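Local coordinates for protein halocarboxylic acid dehalogenase DehI (Pseudomonas putida, PDB 3BJX) that acts as an alpha-haloacid dehalogenase, probably hydrolysing the carbon-halogen bond of 2-halocarboxylic acids to give hydroxy acids, at residues Gly32-Thr37 with Tyr63-Trp68; Ala72-Thr77 with Arg248-Ser253; Ser91-Gly96 with Ile291-Glu296; Thr183-Leu188 with Asn210-Leu215. All coordinates share one frame; numbering follows the deposited sequence.

Contact 1: residues Gly32-Thr37 with Tyr63-Trp68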
loop_
_atom_site.group_PDB
_atom_site.type_symbol
_atom_site.label_atom_id
_atom_site.label_comp_id
_atom_site.label_asym_id
_atom_site.label_seq_id
_atom_site.Cartn_x
_atom_site.Cartn_y
_atom_site.Cartn_z
ATOM N N GLY A 32 19.903 21.320 8.002
ATOM C CA GLY A 32 19.885 22.044 6.711
ATOM C C GLY A 32 18.495 22.398 6.199
ATOM O O GLY A 32 17.628 22.769 6.984
ATOM N N GLU A 33 18.280 22.287 4.885
ATOM C CA GLU A 33 16.967 22.578 4.301
ATOM C C GLU A 33 15.877 21.602 4.784
ATOM O O GLU A 33 14.727 22.005 4.988
ATOM C CB GLU A 33 17.008 22.683 2.762
ATOM C CG GLU A 33 17.500 21.434 2.023
ATOM C CD GLU A 33 17.013 21.331 0.563
ATOM O OE1 GLU A 33 16.393 22.298 0.058
ATOM O OE2 GLU A 33 17.248 20.266 -0.073
HETATM N N MSE A 34 16.258 20.344 5.006
HETATM C CA MSE A 34 15.357 19.337 5.553
HETATM C C MSE A 34 14.819 19.724 6.947
HETATM O O MSE A 34 13.631 19.548 7.257
HETATM C CB MSE A 34 16.069 17.988 5.599
HETATM C CG MSE A 34 15.143 16.810 5.820
HETATM SE SE MSE A 34 13.826 16.651 4.383
HETATM C CE MSE A 34 14.931 15.707 3.067
ATOM N N GLU A 35 15.695 20.260 7.783
ATOM C CA GLU A 35 15.307 20.718 9.095
ATOM C C GLU A 35 14.344 21.893 8.980
ATOM O O GLU A 35 13.416 22.007 9.778
ATOM C CB GLU A 35 16.537 21.125 9.877
ATOM C CG GLU A 35 16.272 21.459 11.334
ATOM C CD GLU A 35 17.521 21.912 12.067
ATOM O OE1 GLU A 35 18.608 21.974 11.443
ATOM O OE2 GLU A 35 17.402 22.201 13.275
ATOM N N SER A 36 14.574 22.758 7.990
ATOM C CA SER A 36 13.725 23.913 7.732
ATOM C C SER A 36 12.346 23.489 7.288
ATOM O O SER A 36 11.348 23.982 7.812
ATOM C CB SER A 36 14.348 24.800 6.659
ATOM O OG SER A 36 15.252 25.691 7.262
ATOM N N THR A 37 12.318 22.590 6.303
ATOM C CA THR A 37 11.104 21.878 5.831
ATOM C C THR A 37 10.258 21.282 6.967
ATOM O O THR A 37 9.066 21.572 7.065
ATOM C CB THR A 37 11.467 20.762 4.789
ATOM O OG1 THR A 37 12.031 21.363 3.625
ATOM C CG2 THR A 37 10.250 19.981 4.362
ATOM N N TYR A 63 13.478 14.973 -2.517
ATOM C CA TYR A 63 12.041 14.903 -2.746
ATOM C C TYR A 63 11.213 15.830 -1.884
ATOM O O TYR A 63 10.498 16.685 -2.407
ATOM C CB TYR A 63 11.494 13.464 -2.658
ATOM C CG TYR A 63 9.997 13.418 -2.861
ATOM C CD1 TYR A 63 9.417 13.852 -4.070
ATOM C CD2 TYR A 63 9.153 12.972 -1.846
ATOM C CE1 TYR A 63 8.029 13.837 -4.262
ATOM C CE2 TYR A 63 7.770 12.962 -2.018
ATOM C CZ TYR A 63 7.210 13.389 -3.227
ATOM O OH TYR A 63 5.835 13.368 -3.380
ATOM N N LEU A 64 11.314 15.646 -0.571
ATOM C CA LEU A 64 10.370 16.248 0.390
ATOM C C LEU A 64 10.455 17.773 0.439
ATOM O O LEU A 64 9.425 18.430 0.491
ATOM C CB LEU A 64 10.514 15.621 1.798
ATOM C CG LEU A 64 9.675 16.266 2.923
ATOM C CD1 LEU A 64 8.184 15.880 2.779
ATOM C CD2 LEU A 64 10.175 15.972 4.359
ATOM N N PRO A 65 11.672 18.351 0.441
ATOM C CA PRO A 65 11.711 19.812 0.399
ATOM C C PRO A 65 10.950 20.397 -0.792
ATOM O O PRO A 65 10.222 21.396 -0.627
ATOM C CB PRO A 65 13.208 20.115 0.295
ATOM C CG PRO A 65 13.849 18.949 1.011
ATOM C CD PRO A 65 13.027 17.781 0.548
ATOM N N LEU A 66 11.121 19.774 -1.968
ATOM C CA LEU A 66 10.450 20.200 -3.184
ATOM C C LEU A 66 8.957 19.915 -3.106
ATOM O O LEU A 66 8.156 20.833 -3.264
ATOM C CB LEU A 66 11.064 19.527 -4.414
ATOM C CG LEU A 66 10.318 19.719 -5.740
ATOM C CD1 LEU A 66 10.586 21.084 -6.372
ATOM C CD2 LEU A 66 10.684 18.585 -6.689
ATOM N N ALA A 67 8.594 18.650 -2.853
ATOM C CA ALA A 67 7.205 18.243 -2.650
ATOM C C ALA A 67 6.444 19.124 -1.658
ATOM O O ALA A 67 5.321 19.554 -1.929
ATOM C CB ALA A 67 7.130 16.801 -2.233
ATOM N N TRP A 68 7.038 19.417 -0.516
ATOM C CA TRP A 68 6.375 20.316 0.432
ATOM C C TRP A 68 6.197 21.756 -0.084
ATOM O O TRP A 68 5.148 22.376 0.122
ATOM C CB TRP A 68 7.100 20.322 1.780
ATOM C CG TRP A 68 6.552 21.339 2.702
ATOM C CD1 TRP A 68 7.177 22.456 3.150
ATOM C CD2 TRP A 68 5.230 21.359 3.263
ATOM N NE1 TRP A 68 6.328 23.177 3.970
ATOM C CE2 TRP A 68 5.131 22.513 4.056
ATOM C CE3 TRP A 68 4.124 20.502 3.182
ATOM C CZ2 TRP A 68 3.985 22.822 4.762
ATOM C CZ3 TRP A 68 2.987 20.828 3.876
ATOM C CH2 TRP A 68 2.926 21.970 4.654
HETATM O O HOH W 1 10.552 22.892 1.552
#
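Glu33 crosses Pro65 at about a right angle, with OE2 3.8 Å from Pro65 CG; this is van der Waals contact between a charged group and the proline ring carbons. Met34, present as selenomethionine, has CG anti to its backbone N (chi1 -166°) and then bends twice, which folds the tail back to the partner helix: SE rests 3.7 Å from Leu64 CD2 while CE packs on Pro65 CD at 3.8 Å. One turn on, Thr37 faces the partner with both branches. Its OG1 lies against Pro65 CA (3.6 Å), and its CG2 touches Leu64 CD2 (4.0 Å) and, from another side, Trp68 CB (4.1 Å). A water 3.0 Å from Thr37 OG1 donates to Pro65 O, tying the two helices indirectly. With an alanine in place of Thr37, that water would probably lose its hold on the first helix and a gap would open beside Leu64 and Trp68. The short helical segments cross at 42° in a fold built of helices and loops without strands. Trp68 reaches further along helix 32-45, bonding Asp40 through NE1, whereas Tyr63 turns the other way, to helices 112-143 and 267-299.

Contact 2: residues Ala72-Thr77 with Arg248-Ser253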
loop_
_atom_site.group_PDB
_atom_site.type_symbol
_atom_site.label_atom_id
_atom_site.label_comp_id
_atom_site.label_asym_id
_atom_site.label_seq_id
_atom_site.Cartn_x
_atom_site.Cartn_y
_atom_site.Cartn_z
ATOM N N ALA A 72 2.474 23.433 0.044
ATOM C CA ALA A 72 2.304 24.218 1.270
ATOM C C ALA A 72 1.189 25.258 1.219
ATOM O O ALA A 72 0.418 25.383 2.181
ATOM C CB ALA A 72 3.630 24.867 1.687
ATOM N N GLU A 73 1.106 25.997 0.112
ATOM C CA GLU A 73 0.098 27.050 -0.048
ATOM C C GLU A 73 -1.314 26.491 -0.056
ATOM O O GLU A 73 -2.244 27.125 0.400
ATOM C CB GLU A 73 0.313 27.786 -1.368
ATOM C CG GLU A 73 1.514 28.719 -1.415
ATOM C CD GLU A 73 1.925 29.016 -2.850
ATOM O OE1 GLU A 73 1.268 29.868 -3.500
ATOM O OE2 GLU A 73 2.889 28.372 -3.338
ATOM N N ALA A 74 -1.453 25.302 -0.623
ATOM C CA ALA A 74 -2.730 24.674 -0.827
ATOM C C ALA A 74 -3.218 24.102 0.508
ATOM O O ALA A 74 -4.420 24.030 0.781
ATOM C CB ALA A 74 -2.573 23.578 -1.865
ATOM N N LEU A 75 -2.274 23.714 1.356
ATOM C CA LEU A 75 -2.630 23.070 2.598
ATOM C C LEU A 75 -2.896 24.062 3.727
ATOM O O LEU A 75 -3.215 23.656 4.846
ATOM C CB LEU A 75 -1.595 22.003 2.990
ATOM C CG LEU A 75 -1.277 20.856 2.026
ATOM C CD1 LEU A 75 -0.346 19.932 2.731
ATOM C CD2 LEU A 75 -2.490 20.080 1.575
ATOM N N ILE A 76 -2.770 25.353 3.450
ATOM C CA ILE A 76 -3.199 26.361 4.435
ATOM C C ILE A 76 -4.494 27.067 4.060
ATOM O O ILE A 76 -4.882 28.036 4.705
ATOM C CB ILE A 76 -2.150 27.442 4.715
ATOM C CG1 ILE A 76 -1.295 27.681 3.488
ATOM C CG2 ILE A 76 -1.324 27.070 5.920
ATOM C CD1 ILE A 76 -1.323 29.112 3.004
ATOM N N THR A 77 -5.146 26.583 3.015
ATOM C CA THR A 77 -6.408 27.126 2.596
ATOM C C THR A 77 -7.492 26.649 3.554
ATOM O O THR A 77 -7.374 25.562 4.142
ATOM C CB THR A 77 -6.752 26.734 1.128
ATOM O OG1 THR A 77 -7.023 25.333 1.043
ATOM C CG2 THR A 77 -5.608 27.085 0.179
ATOM N N ARG A 248 -8.403 16.401 -5.481
ATOM C CA ARG A 248 -8.783 16.808 -6.842
ATOM C C ARG A 248 -9.383 18.193 -6.877
ATOM O O ARG A 248 -9.138 18.943 -7.819
ATOM C CB ARG A 248 -9.846 15.889 -7.433
ATOM C CG ARG A 248 -9.376 14.551 -7.783
ATOM C CD ARG A 248 -8.976 14.381 -9.247
ATOM N NE ARG A 248 -8.738 12.944 -9.415
ATOM C CZ ARG A 248 -7.615 12.307 -9.094
ATOM N NH1 ARG A 248 -6.548 12.957 -8.654
ATOM N NH2 ARG A 248 -7.560 11.001 -9.232
ATOM N N GLY A 249 -10.190 18.492 -5.851
ATOM C CA GLY A 249 -10.944 19.739 -5.735
ATOM C C GLY A 249 -10.135 20.840 -5.086
ATOM O O GLY A 249 -10.633 21.943 -4.866
ATOM N N LEU A 250 -8.875 20.568 -4.779
ATOM C CA LEU A 250 -8.048 21.594 -4.153
ATOM C C LEU A 250 -7.968 22.824 -5.069
ATOM O O LEU A 250 -7.985 22.684 -6.303
ATOM C CB LEU A 250 -6.648 21.064 -3.854
ATOM C CG LEU A 250 -6.374 20.472 -2.474
ATOM C CD1 LEU A 250 -5.029 19.772 -2.460
ATOM C CD2 LEU A 250 -6.386 21.566 -1.398
ATOM N N PRO A 251 -7.930 24.035 -4.469
ATOM C CA PRO A 251 -7.561 25.203 -5.266
ATOM C C PRO A 251 -6.038 25.230 -5.449
ATOM O O PRO A 251 -5.289 24.764 -4.564
ATOM C CB PRO A 251 -8.016 26.380 -4.385
ATOM C CG PRO A 251 -7.959 25.865 -3.001
ATOM C CD PRO A 251 -8.235 24.390 -3.067
ATOM N N GLY A 252 -5.580 25.758 -6.579
ATOM C CA GLY A 252 -4.155 25.804 -6.865
ATOM C C GLY A 252 -3.600 24.434 -7.187
ATOM O O GLY A 252 -4.299 23.585 -7.732
ATOM N N SER A 253 -2.336 24.226 -6.841
ATOM C CA SER A 253 -1.631 22.983 -7.123
ATOM C C SER A 253 -0.999 22.443 -5.849
ATOM O O SER A 253 -0.712 23.192 -4.903
ATOM C CB SER A 253 -0.543 23.214 -8.175
ATOM O OG SER A 253 -1.117 23.713 -9.369
HETATM O O HOH W 2 0.319 24.824 -3.130
#
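The carbonyl oxygen of Ala74, touched from across the contact by Leu250 CD2 at 3.8 Å, is gripped by the hydroxyl of Thr77, whose OG1 donates to it over 2.9 Å; Thr77 N adds a weak bond to the same atom. The hydroxyl comes in at 149° to the C=O bond and tilted 24° from the carbonyl plane. Thr77 holds OG1 between its backbone N and carbonyl carbon (chi1 69°), the rotation that lets the oxygen take part in two bonds: besides donating to Ala74 O it accepts from Ala80 N. Thr77 is thus the N-cap of helix 78-90, closing the turn that joins this helix to helix 63-71. Its methyl CG2 slides past the proline ring, 4.1 Å from Pro251 CG. A valine here would probably leave both Ala74 O and the first turn of helix 78-90 without their hydroxyl partner. Ala74 CB, meanwhile, points into the backbone of residues 251-253, lying 3.6 Å from Ser253 O, close to where Gly252 passes with positive phi. Leu250 and Pro251 also lean on Tyr79, and a backbone hydrogen bond between Leu250 and Ala151 holds the 248-253 loop. A water sits 2.6 Å from Ser253 O and takes a weak bond from Ala74 N.

Contact 3: residues Ser91-Gly96 with Ile291-Glu296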
loop_
_atom_site.group_PDB
_atom_site.type_symbol
_atom_site.label_atom_id
_atom_site.label_comp_id
_atom_site.label_asym_id
_atom_site.label_seq_id
_atom_site.Cartn_x
_atom_site.Cartn_y
_atom_site.Cartn_z
ATOM N N SER A 91 -14.263 9.614 10.215
ATOM C CA SER A 91 -13.460 8.567 10.890
ATOM C C SER A 91 -14.195 7.749 11.948
ATOM O O SER A 91 -13.727 6.669 12.351
ATOM C CB SER A 91 -12.235 9.172 11.538
ATOM O OG SER A 91 -11.504 9.914 10.594
ATOM N N LEU A 92 -15.330 8.245 12.423
ATOM C CA LEU A 92 -16.011 7.535 13.497
ATOM C C LEU A 92 -16.574 6.184 13.038
ATOM O O LEU A 92 -17.194 6.080 11.987
ATOM C CB LEU A 92 -17.108 8.393 14.134
ATOM C CG LEU A 92 -16.802 9.642 14.964
ATOM C CD1 LEU A 92 -18.145 10.292 15.228
ATOM C CD2 LEU A 92 -16.097 9.366 16.275
ATOM N N LEU A 93 -16.329 5.157 13.840
ATOM C CA LEU A 93 -16.912 3.845 13.618
ATOM C C LEU A 93 -18.245 3.710 14.339
ATOM O O LEU A 93 -18.382 4.046 15.524
ATOM C CB LEU A 93 -15.957 2.749 14.072
ATOM C CG LEU A 93 -14.668 2.561 13.280
ATOM C CD1 LEU A 93 -13.669 1.752 14.106
ATOM C CD2 LEU A 93 -14.931 1.892 11.925
ATOM N N ASN A 94 -19.236 3.213 13.619
ATOM C CA ASN A 94 -20.552 3.003 14.196
ATOM C C ASN A 94 -20.559 1.656 14.888
ATOM O O ASN A 94 -21.022 0.663 14.313
ATOM C CB ASN A 94 -21.596 3.027 13.093
ATOM C CG ASN A 94 -22.949 3.427 13.592
ATOM O OD1 ASN A 94 -23.068 4.296 14.458
ATOM N ND2 ASN A 94 -23.994 2.799 13.044
ATOM N N ILE A 95 -20.021 1.613 16.106
ATOM C CA ILE A 95 -19.787 0.336 16.790
ATOM C C ILE A 95 -20.730 0.107 17.975
ATOM O O ILE A 95 -21.561 -0.789 17.899
ATOM C CB ILE A 95 -18.274 0.126 17.130
ATOM C CG1 ILE A 95 -17.520 -0.269 15.865
ATOM C CG2 ILE A 95 -18.066 -0.949 18.183
ATOM C CD1 ILE A 95 -16.032 -0.153 15.994
ATOM N N GLY A 96 -20.598 0.903 19.043
ATOM C CA GLY A 96 -21.481 0.854 20.230
ATOM C C GLY A 96 -21.754 -0.492 20.919
ATOM O O GLY A 96 -21.627 -1.555 20.292
ATOM N N ILE A 291 -7.114 6.161 16.392
ATOM C CA ILE A 291 -6.882 7.170 17.438
ATOM C C ILE A 291 -8.152 7.943 17.744
ATOM O O ILE A 291 -8.427 8.246 18.903
ATOM C CB ILE A 291 -5.672 8.121 17.082
ATOM C CG1 ILE A 291 -4.385 7.297 16.901
ATOM C CG2 ILE A 291 -5.489 9.227 18.113
ATOM C CD1 ILE A 291 -3.901 6.558 18.111
ATOM N N ILE A 292 -8.940 8.241 16.712
ATOM C CA ILE A 292 -10.255 8.802 16.947
ATOM C C ILE A 292 -11.120 7.795 17.698
ATOM O O ILE A 292 -11.877 8.185 18.580
ATOM C CB ILE A 292 -10.935 9.300 15.627
ATOM C CG1 ILE A 292 -10.329 10.646 15.215
ATOM C CG2 ILE A 292 -12.464 9.440 15.790
ATOM C CD1 ILE A 292 -10.827 11.158 13.934
ATOM N N HIS A 293 -10.998 6.503 17.364
ATOM C CA HIS A 293 -11.674 5.468 18.148
ATOM C C HIS A 293 -11.314 5.465 19.615
ATOM O O HIS A 293 -12.200 5.452 20.452
ATOM C CB HIS A 293 -11.486 4.062 17.591
ATOM C CG HIS A 293 -12.453 3.077 18.173
ATOM N ND1 HIS A 293 -13.820 3.216 18.042
ATOM C CD2 HIS A 293 -12.255 1.959 18.914
ATOM C CE1 HIS A 293 -14.418 2.215 18.664
ATOM N NE2 HIS A 293 -13.491 1.443 19.205
ATOM N N ILE A 294 -10.027 5.478 19.932
ATOM C CA ILE A 294 -9.581 5.578 21.325
ATOM C C ILE A 294 -10.136 6.847 21.990
ATOM O O ILE A 294 -10.662 6.797 23.088
ATOM C CB ILE A 294 -8.031 5.561 21.393
ATOM C CG1 ILE A 294 -7.493 4.161 21.072
ATOM C CG2 ILE A 294 -7.515 6.047 22.744
ATOM C CD1 ILE A 294 -6.014 4.126 20.626
ATOM N N THR A 295 -10.019 7.980 21.306
ATOM C CA THR A 295 -10.578 9.249 21.787
ATOM C C THR A 295 -12.057 9.163 22.115
ATOM O O THR A 295 -12.499 9.701 23.132
ATOM C CB THR A 295 -10.329 10.378 20.789
ATOM O OG1 THR A 295 -8.949 10.341 20.395
ATOM C CG2 THR A 295 -10.623 11.736 21.406
ATOM N N GLU A 296 -12.810 8.471 21.262
ATOM C CA GLU A 296 -14.245 8.308 21.440
ATOM C C GLU A 296 -14.574 7.463 22.679
ATOM O O GLU A 296 -15.552 7.726 23.377
ATOM C CB GLU A 296 -14.856 7.686 20.184
ATOM C CG GLU A 296 -16.378 7.673 20.161
ATOM C CD GLU A 296 -16.961 6.833 19.034
ATOM O OE1 GLU A 296 -16.259 6.509 18.038
ATOM O OE2 GLU A 296 -18.147 6.482 19.158
HETATM O O HOH W 3 -14.743 5.260 16.298
#
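Ser91 CB presses on Ile292 CD1 at 3.4 Å, tighter than ordinary carbon contact, in the apolar packing that joins the loop 91-96 to helix 267-299. Leu92 crosses Ile292 at about a right angle, its CD2 3.7 Å from Ile292 CG2. Two loop residues dress the ring of His293: Leu93 CD1 lies over one face, while Ile95 CD1 approaches CE1 obliquely at 3.9 Å. Val226 from the loop after helix 212-223 touches both Ile95 and His293.

The polar part runs through one water. It accepts from Leu93 N (2.9 Å), lies in the plane of the imidazole at its edge, 2.8 Å from His293 ND1, and donates to Glu296 OE1 over 2.6 Å. Glu296 reaches it with an extended chain, CG anti to the backbone N (chi1 -171°), and the same oxygen rests 3.4 Å from Leu92 CD2, so one side of the carboxylate meets a methyl group.

No direct hydrogen bond links the two segments; the water takes that role, bonded to a backbone N-H, an imidazole nitrogen and a carboxylate at once. Glu296, if charged, would probably polarise it, and its three bonds probably help to hold the ring and the carboxylate against the loop.

Contact 4: residues Thr183-Leu188 with Asn210-Leu215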
loop_
_atom_site.group_PDB
_atom_site.type_symbol
_atom_site.label_atom_id
_atom_site.label_comp_id
_atom_site.label_asym_id
_atom_site.label_seq_id
_atom_site.Cartn_x
_atom_site.Cartn_y
_atom_site.Cartn_z
ATOM N N THR A 183 13.007 -3.384 25.817
ATOM C CA THR A 183 12.312 -4.580 25.330
ATOM C C THR A 183 10.786 -4.496 25.447
ATOM O O THR A 183 10.088 -4.783 24.464
ATOM C CB THR A 183 12.864 -5.842 26.041
ATOM O OG1 THR A 183 14.105 -6.198 25.425
ATOM C CG2 THR A 183 11.893 -7.038 25.945
ATOM N N GLU A 184 10.272 -4.101 26.613
ATOM C CA GLU A 184 8.818 -4.001 26.833
ATOM C C GLU A 184 8.191 -3.095 25.801
ATOM O O GLU A 184 7.257 -3.510 25.133
ATOM C CB GLU A 184 8.461 -3.484 28.240
ATOM C CG GLU A 184 6.941 -3.619 28.610
ATOM C CD GLU A 184 6.473 -2.682 29.744
ATOM O OE1 GLU A 184 7.081 -1.604 29.941
ATOM O OE2 GLU A 184 5.469 -3.014 30.428
ATOM N N VAL A 185 8.734 -1.876 25.669
ATOM C CA VAL A 185 8.243 -0.831 24.748
ATOM C C VAL A 185 8.430 -1.192 23.251
ATOM O O VAL A 185 7.548 -0.905 22.428
ATOM C CB VAL A 185 8.852 0.592 25.114
ATOM C CG1 VAL A 185 8.381 1.693 24.172
ATOM C CG2 VAL A 185 8.515 0.970 26.562
ATOM N N GLN A 186 9.549 -1.849 22.911
ATOM C CA GLN A 186 9.777 -2.294 21.541
ATOM C C GLN A 186 8.700 -3.305 21.201
ATOM O O GLN A 186 8.103 -3.263 20.124
ATOM C CB GLN A 186 11.146 -2.963 21.383
ATOM C CG GLN A 186 12.357 -2.052 21.399
ATOM C CD GLN A 186 13.653 -2.845 21.455
ATOM O OE1 GLN A 186 13.860 -3.778 20.682
ATOM N NE2 GLN A 186 14.530 -2.483 22.388
ATOM N N GLY A 187 8.477 -4.224 22.139
ATOM C CA GLY A 187 7.385 -5.177 22.071
ATOM C C GLY A 187 6.036 -4.525 21.880
ATOM O O GLY A 187 5.260 -4.983 21.047
ATOM N N LEU A 188 5.754 -3.459 22.634
ATOM C CA LEU A 188 4.447 -2.779 22.584
ATOM C C LEU A 188 4.204 -2.128 21.231
ATOM O O LEU A 188 3.100 -2.196 20.690
ATOM C CB LEU A 188 4.290 -1.733 23.718
ATOM C CG LEU A 188 4.154 -2.178 25.205
ATOM C CD1 LEU A 188 4.293 -1.031 26.168
ATOM C CD2 LEU A 188 2.840 -2.906 25.480
ATOM N N ASN A 210 4.999 6.876 25.896
ATOM C CA ASN A 210 5.422 7.630 27.067
ATOM C C ASN A 210 4.755 7.070 28.313
ATOM O O ASN A 210 5.324 7.085 29.396
ATOM C CB ASN A 210 5.074 9.118 26.905
ATOM C CG ASN A 210 6.085 9.859 26.054
ATOM O OD1 ASN A 210 7.281 9.804 26.326
ATOM N ND2 ASN A 210 5.617 10.539 25.015
ATOM N N TRP A 211 3.535 6.579 28.156
ATOM C CA TRP A 211 2.853 5.884 29.242
ATOM C C TRP A 211 2.620 4.475 28.735
ATOM O O TRP A 211 1.532 4.173 28.224
ATOM C CB TRP A 211 1.551 6.598 29.606
ATOM C CG TRP A 211 1.769 8.030 29.891
ATOM C CD1 TRP A 211 2.233 8.559 31.044
ATOM C CD2 TRP A 211 1.577 9.131 28.984
ATOM N NE1 TRP A 211 2.326 9.928 30.935
ATOM C CE2 TRP A 211 1.931 10.303 29.677
ATOM C CE3 TRP A 211 1.126 9.236 27.657
ATOM C CZ2 TRP A 211 1.855 11.574 29.096
ATOM C CZ3 TRP A 211 1.046 10.500 27.085
ATOM C CH2 TRP A 211 1.428 11.652 27.804
ATOM N N PRO A 212 3.653 3.612 28.847
ATOM C CA PRO A 212 3.598 2.249 28.314
ATOM C C PRO A 212 2.335 1.476 28.646
ATOM O O PRO A 212 1.892 0.717 27.818
ATOM C CB PRO A 212 4.833 1.575 28.937
ATOM C CG PRO A 212 5.796 2.679 29.073
ATOM C CD PRO A 212 4.955 3.864 29.508
ATOM N N LYS A 213 1.758 1.673 29.821
ATOM C CA LYS A 213 0.558 0.932 30.227
ATOM C C LYS A 213 -0.703 1.465 29.539
ATOM O O LYS A 213 -1.645 0.702 29.312
ATOM C CB LYS A 213 0.404 0.951 31.764
ATOM C CG LYS A 213 -0.725 0.038 32.307
ATOM C CD LYS A 213 -1.091 0.397 33.750
ATOM C CE LYS A 213 -1.738 -0.804 34.486
ATOM N NZ LYS A 213 -1.746 -0.670 35.998
ATOM N N VAL A 214 -0.727 2.760 29.220
ATOM C CA VAL A 214 -1.795 3.362 28.419
ATOM C C VAL A 214 -1.794 2.730 27.014
ATOM O O VAL A 214 -2.855 2.335 26.483
ATOM C CB VAL A 214 -1.625 4.922 28.299
ATOM C CG1 VAL A 214 -2.493 5.494 27.183
ATOM C CG2 VAL A 214 -1.944 5.613 29.616
ATOM N N LEU A 215 -0.600 2.624 26.435
ATOM C CA LEU A 215 -0.418 2.058 25.113
ATOM C C LEU A 215 -0.844 0.587 25.107
ATOM O O LEU A 215 -1.519 0.132 24.166
ATOM C CB LEU A 215 1.028 2.204 24.636
ATOM C CG LEU A 215 1.367 1.586 23.261
ATOM C CD1 LEU A 215 0.447 2.075 22.139
ATOM C CD2 LEU A 215 2.799 1.857 22.918
#
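Leu188 and Pro212 form the heart of this helix-to-helix contact: Leu188 CD1 lies 3.4 Å from Pro212 O and 3.8 Å from Pro212 CB, crossing the proline at a slant. Around this pair lie further contacts. Val185 CG2 meets Pro212 CG at 4.1 Å, and Glu184 OE1 stands 4.0 Å from Pro212 CB, its side chain crossing the ring roughly at right angles. Leu188 also touches the next turn, where its CB is 4.0 Å from Leu215 CD2. Every direct contact is van der Waals.

The torsions explain the reach. In Leu188, CG is anti to the carbonyl carbon (chi1 -69°), which sends the branch to the proline; Leu215 instead sets CG anti to its backbone N (chi1 178°), and its CD2 meets the base of Leu188. Glu184 and Leu188, one turn apart, point to the partner helix, and Val185 touches it from the flank; Pro212 and Leu215 lie a turn apart on the other helix.

Behind the proline, Trp211 occupies the N-cap position, its O accepting from Leu215 N at 3.2 Å. The preceding Asn210 uses ND2 to bond both Ala207 O and Pro174 O, tying down the approach to the helix. Helix 183-195 thus packs beside the start of helix 212-223, where Trp211, just before it, and Val214 pack on helix 112-143.

Contacts 1 and 2 are the buried pair, and they touch: Trp68 CZ3 meets Leu75 CD1 at 3.6 Å, helix 63-71 leading from one to the other. Contacts 3 and 4 are only partly buried; helix 212-223, which carries part of contact 4, also packs on His293 of contact 3. Helix 112-143 meets residues of all four, by packing in 1, 3 and 4 and the Arg248-Glu141 salt bridge in 2. Contacts 1 and 4 join two helices, contact 3 a loop and a helix, and contact 2 two loops. None has a direct hydrogen bond across its segments: contacts 1 to 3 add a water, most richly coordinated in contact 3, whereas contact 4 relies on packing.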